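Local coordinates for protein OBCA, Oxalate Biosynthetic Component A (Burkholderia glumae, PDB 4NNB) that belongs to the oxalate biosynthetic component A family, pairing its own N-terminal domain with a TIM-barrel domain of the beta-keto acid cleavage enzyme family that binds magnesium, at residues K290-H295 / Y324-D329. Sequence-based numbering, arbitrary orientation.
Sequences KLRRAH and YDNAPD. With OAA (oxaloacetate ion), chain C.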
ATOM      1  N   LYS A 290     -25.284   4.498   1.315  1.00 27.81           N
ATOM      2  CA  LYS A 290     -25.487   3.158   1.852  1.00 32.78           C
ATOM      3  C   LYS A 290     -24.551   2.155   1.168  1.00 24.47           C
ATOM      4  O   LYS A 290     -24.380   1.040   1.649  1.00 28.49           O
ATOM      5  CB  LYS A 290     -26.951   2.732   1.704  1.00 35.00           C
ATOM      6  CG  LYS A 290     -27.408   2.562   0.263  1.00 40.28           C
ATOM      7  CD  LYS A 290     -28.912   2.251   0.173  1.00 47.89           C
ATOM      8  CE  LYS A 290     -29.310   1.052   1.042  1.00 56.83           C
ATOM      9  NZ  LYS A 290     -30.675   0.503   0.727  1.00 61.28           N
ATOM     10  N   LEU A 291     -23.954   2.554   0.046  1.00 25.40           N
ATOM     11  CA  LEU A 291     -22.920   1.739  -0.589  1.00 29.30           C
ATOM     12  C   LEU A 291     -21.818   1.379   0.425  1.00 28.13           C
ATOM     13  O   LEU A 291     -21.234   0.291   0.358  1.00 27.25           O
ATOM     14  CB  LEU A 291     -22.339   2.457  -1.822  1.00 28.49           C
ATOM     15  CG  LEU A 291     -21.263   1.705  -2.618  1.00 30.27           C
ATOM     16  CD1 LEU A 291     -21.799   0.366  -3.151  1.00 32.09           C
ATOM     17  CD2 LEU A 291     -20.705   2.556  -3.749  1.00 35.43           C
ATOM     18  N   ARG A 292     -21.587   2.263   1.399  1.00 23.88           N
ATOM     19  CA  ARG A 292     -20.533   2.060   2.391  1.00 23.64           C
ATOM     20  C   ARG A 292     -20.820   0.941   3.386  1.00 25.07           C
ATOM     21  O   ARG A 292     -19.963   0.607   4.198  1.00 25.56           O
ATOM     22  CB  ARG A 292     -20.213   3.370   3.120  1.00 22.86           C
ATOM     23  CG  ARG A 292     -19.700   4.468   2.188  1.00 24.44           C
ATOM     24  CD  ARG A 292     -19.292   5.713   2.961  1.00 23.21           C
ATOM     25  NE  ARG A 292     -18.064   5.479   3.723  1.00 24.08           N
ATOM     26  CZ  ARG A 292     -17.470   6.389   4.488  1.00 27.68           C
ATOM     27  NH1 ARG A 292     -17.994   7.608   4.611  1.00 22.62           N
ATOM     28  NH2 ARG A 292     -16.347   6.081   5.123  1.00 24.39           N
ATOM     29  N   ARG A 293     -22.021   0.364   3.326  1.00 24.41           N
ATOM     30  CA  ARG A 293     -22.325  -0.859   4.072  1.00 24.34           C
ATOM     31  C   ARG A 293     -22.984  -1.939   3.200  1.00 23.07           C
ATOM     32  O   ARG A 293     -23.276  -3.023   3.686  1.00 24.29           O
ATOM     33  CB  ARG A 293     -23.222  -0.557   5.296  1.00 23.51           C
ATOM     34  CG  ARG A 293     -24.491   0.229   4.960  1.00 27.55           C
ATOM     35  CD  ARG A 293     -25.280   0.629   6.213  1.00 29.48           C
ATOM     36  NE  ARG A 293     -26.362   1.551   5.870  1.00 30.17           N
ATOM     37  CZ  ARG A 293     -26.227   2.869   5.754  1.00 29.48           C
ATOM     38  NH1 ARG A 293     -25.053   3.452   5.981  1.00 25.88           N
ATOM     39  NH2 ARG A 293     -27.276   3.610   5.414  1.00 33.13           N
ATOM     40  N   ALA A 294     -23.222  -1.654   1.922  1.00 23.35           N
ATOM     41  CA  ALA A 294     -23.909  -2.616   1.049  1.00 24.51           C
ATOM     42  C   ALA A 294     -23.141  -3.941   0.883  1.00 26.27           C
ATOM     43  O   ALA A 294     -23.739  -4.991   0.639  1.00 28.92           O
ATOM     44  CB  ALA A 294     -24.202  -1.994  -0.303  1.00 25.23           C
ATOM     45  N   HIS A 295     -21.819  -3.890   1.025  1.00 23.53           N
ATOM     46  CA  HIS A 295     -20.994  -5.103   1.002  1.00 24.17           C
ATOM     47  C   HIS A 295     -20.926  -5.800   2.353  1.00 26.75           C
ATOM     48  O   HIS A 295     -20.271  -6.839   2.484  1.00 25.33           O
ATOM     49  CB  HIS A 295     -19.576  -4.816   0.482  1.00 24.11           C
ATOM     50  CG  HIS A 295     -18.842  -3.751   1.245  1.00 26.74           C
ATOM     51  ND1 HIS A 295     -19.480  -2.719   1.903  1.00 23.95           N
ATOM     52  CD2 HIS A 295     -17.512  -3.548   1.423  1.00 22.04           C
ATOM     53  CE1 HIS A 295     -18.576  -1.932   2.464  1.00 25.49           C
ATOM     54  NE2 HIS A 295     -17.376  -2.415   2.189  1.00 24.54           N
ATOM     55  N   TYR A 324     -12.064  11.863   3.382  1.00 25.17           N
ATOM     56  CA  TYR A 324     -13.507  11.626   3.264  1.00 23.80           C
ATOM     57  C   TYR A 324     -14.190  11.807   4.615  1.00 23.24           C
ATOM     58  O   TYR A 324     -13.612  11.527   5.675  1.00 21.33           O
ATOM     59  CB  TYR A 324     -13.807  10.215   2.719  1.00 23.16           C
ATOM     60  CG  TYR A 324     -13.088   9.136   3.484  1.00 25.59           C
ATOM     61  CD1 TYR A 324     -11.749   8.868   3.237  1.00 28.24           C
ATOM     62  CD2 TYR A 324     -13.737   8.393   4.465  1.00 26.23           C
ATOM     63  CE1 TYR A 324     -11.068   7.897   3.939  1.00 28.80           C
ATOM     64  CE2 TYR A 324     -13.054   7.409   5.178  1.00 24.08           C
ATOM     65  CZ  TYR A 324     -11.716   7.174   4.897  1.00 24.97           C
ATOM     66  OH  TYR A 324     -11.005   6.213   5.575  1.00 28.81           O
ATOM     67  N   ASP A 325     -15.435  12.256   4.564  1.00 24.27           N
ATOM     68  CA  ASP A 325     -16.205  12.512   5.780  1.00 27.06           C
ATOM     69  C   ASP A 325     -16.759  11.220   6.360  1.00 24.91           C
ATOM     70  O   ASP A 325     -16.942  10.219   5.656  1.00 24.29           O
ATOM     71  CB  ASP A 325     -17.360  13.479   5.475  1.00 24.42           C
ATOM     72  CG  ASP A 325     -17.957  14.122   6.739  1.00 26.08           C
ATOM     73  OD1 ASP A 325     -17.351  14.044   7.827  1.00 24.40           O
ATOM     74  OD2 ASP A 325     -19.035  14.721   6.623  1.00 25.98           O
ATOM     75  N   ASN A 326     -16.999  11.251   7.662  1.00 21.39           N
ATOM     76  CA  ASN A 326     -17.800  10.250   8.325  1.00 23.91           C
ATOM     77  C   ASN A 326     -18.702  11.002   9.288  1.00 25.88           C
ATOM     78  O   ASN A 326     -18.329  11.228  10.431  1.00 25.05           O
ATOM     79  CB  ASN A 326     -16.916   9.248   9.072  1.00 24.50           C
ATOM     80  CG  ASN A 326     -15.960   8.496   8.133  1.00 26.09           C
ATOM     81  OD1 ASN A 326     -16.330   7.487   7.526  1.00 24.30           O
ATOM     82  ND2 ASN A 326     -14.739   9.007   7.999  1.00 20.98           N
ATOM     83  N   ALA A 327     -19.870  11.415   8.808  1.00 25.26           N
ATOM     84  CA  ALA A 327     -20.766  12.276   9.596  1.00 27.03           C
ATOM     85  C   ALA A 327     -21.519  11.490  10.685  1.00 29.19           C
ATOM     86  O   ALA A 327     -21.669  10.266  10.576  1.00 23.88           O
ATOM     87  CB  ALA A 327     -21.738  12.967   8.674  1.00 27.49           C
ATOM     88  N   PRO A 328     -22.010  12.191  11.733  1.00 27.04           N
ATOM     89  CA  PRO A 328     -22.769  11.511  12.790  1.00 26.67           C
ATOM     90  C   PRO A 328     -23.996  10.722  12.299  1.00 26.19           C
ATOM     91  O   PRO A 328     -24.217   9.634  12.822  1.00 23.47           O
ATOM     92  CB  PRO A 328     -23.206  12.667  13.698  1.00 29.06           C
ATOM     93  CG  PRO A 328     -22.148  13.712  13.497  1.00 30.48           C
ATOM     94  CD  PRO A 328     -21.809  13.624  12.041  1.00 27.50           C
ATOM     95  N   ASP A 329     -24.771  11.241  11.346  1.00 25.34           N
ATOM     96  CA  ASP A 329     -25.946  10.499  10.864  1.00 29.99           C
ATOM     97  C   ASP A 329     -25.551   9.230  10.103  1.00 27.09           C
ATOM     98  O   ASP A 329     -26.123   8.148  10.311  1.00 25.60           O
ATOM     99  CB  ASP A 329     -26.903  11.381  10.034  1.00 23.68           C
ATOM    100  CG  ASP A 329     -26.252  11.980   8.799  1.00 31.31           C
ATOM    101  OD1 ASP A 329     -25.011  12.123   8.749  1.00 30.08           O
ATOM    102  OD2 ASP A 329     -26.991  12.342   7.867  1.00 32.76           O
TER
HETATM  103  O1  OAA C 602     -11.251   2.162   6.252  1.00 34.84           O
HETATM  104  O2  OAA C 602      -9.861   0.976   4.905  1.00 27.38           O
HETATM  105  O4  OAA C 602      -6.814   4.903   3.246  1.00 33.56           O
HETATM  106  O5  OAA C 602      -8.982   5.605   3.558  1.00 36.32           O
HETATM  107  O3  OAA C 602      -7.887   2.287   3.587  1.00 31.31           O
HETATM  108  C1  OAA C 602     -10.193   2.099   5.483  1.00 29.88           C
HETATM  109  C2  OAA C 602      -9.372   3.354   5.286  1.00 29.72           C
HETATM  110  C3  OAA C 602      -8.419   3.349   4.112  1.00 28.77           C
HETATM  111  C4  OAA C 602      -8.057   4.687   3.600  1.00 25.58           C
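Arg292 reaches across to the chain at 324-326 and grips it with both terminal nitrogens. Its NH1 gives a hydrogen bond to the backbone O of Asp325 (3.0 Å), which meets the guanidinium rim almost within its plane, the straighter of the two bonds. NH2 bonds the side-chain OD1 of Asn326 at 2.8 Å, a more bent bond (N-H...O 132°) whose acceptor is tilted out of the guanidinium plane. One buried cation thus ties together a main-chain carbonyl and the next side chain. The far side of the Asn326 amide is held as well, ND2 bonding Ala314 O, while Arg292 gives NE to Thr278 O and NH1 also to Ala287 O, so the guanidinium can hardly rotate. A bend at chi3 (71°) in an otherwise extended Arg292 chain turns the group towards these acceptors. Packing is slight: NH2 of Arg292 approaches CD2 of Tyr324 at 3.5 Å, with guanidinium and ring planes 79° apart. The tyrosine in turn belongs to the oxaloacetate pocket, its OH 2.9 Å from O5 of the ligand, which places Arg292 in the pocket's second shell. The contact joins the short helix 291-294, after strand 273-276, to the loop that enters helix 328-341, after strand 308-311; Phe330 of that helix touches Arg292. The two strands are parallel neighbours in the barrel, so the contact bridges successive strand-to-helix connections.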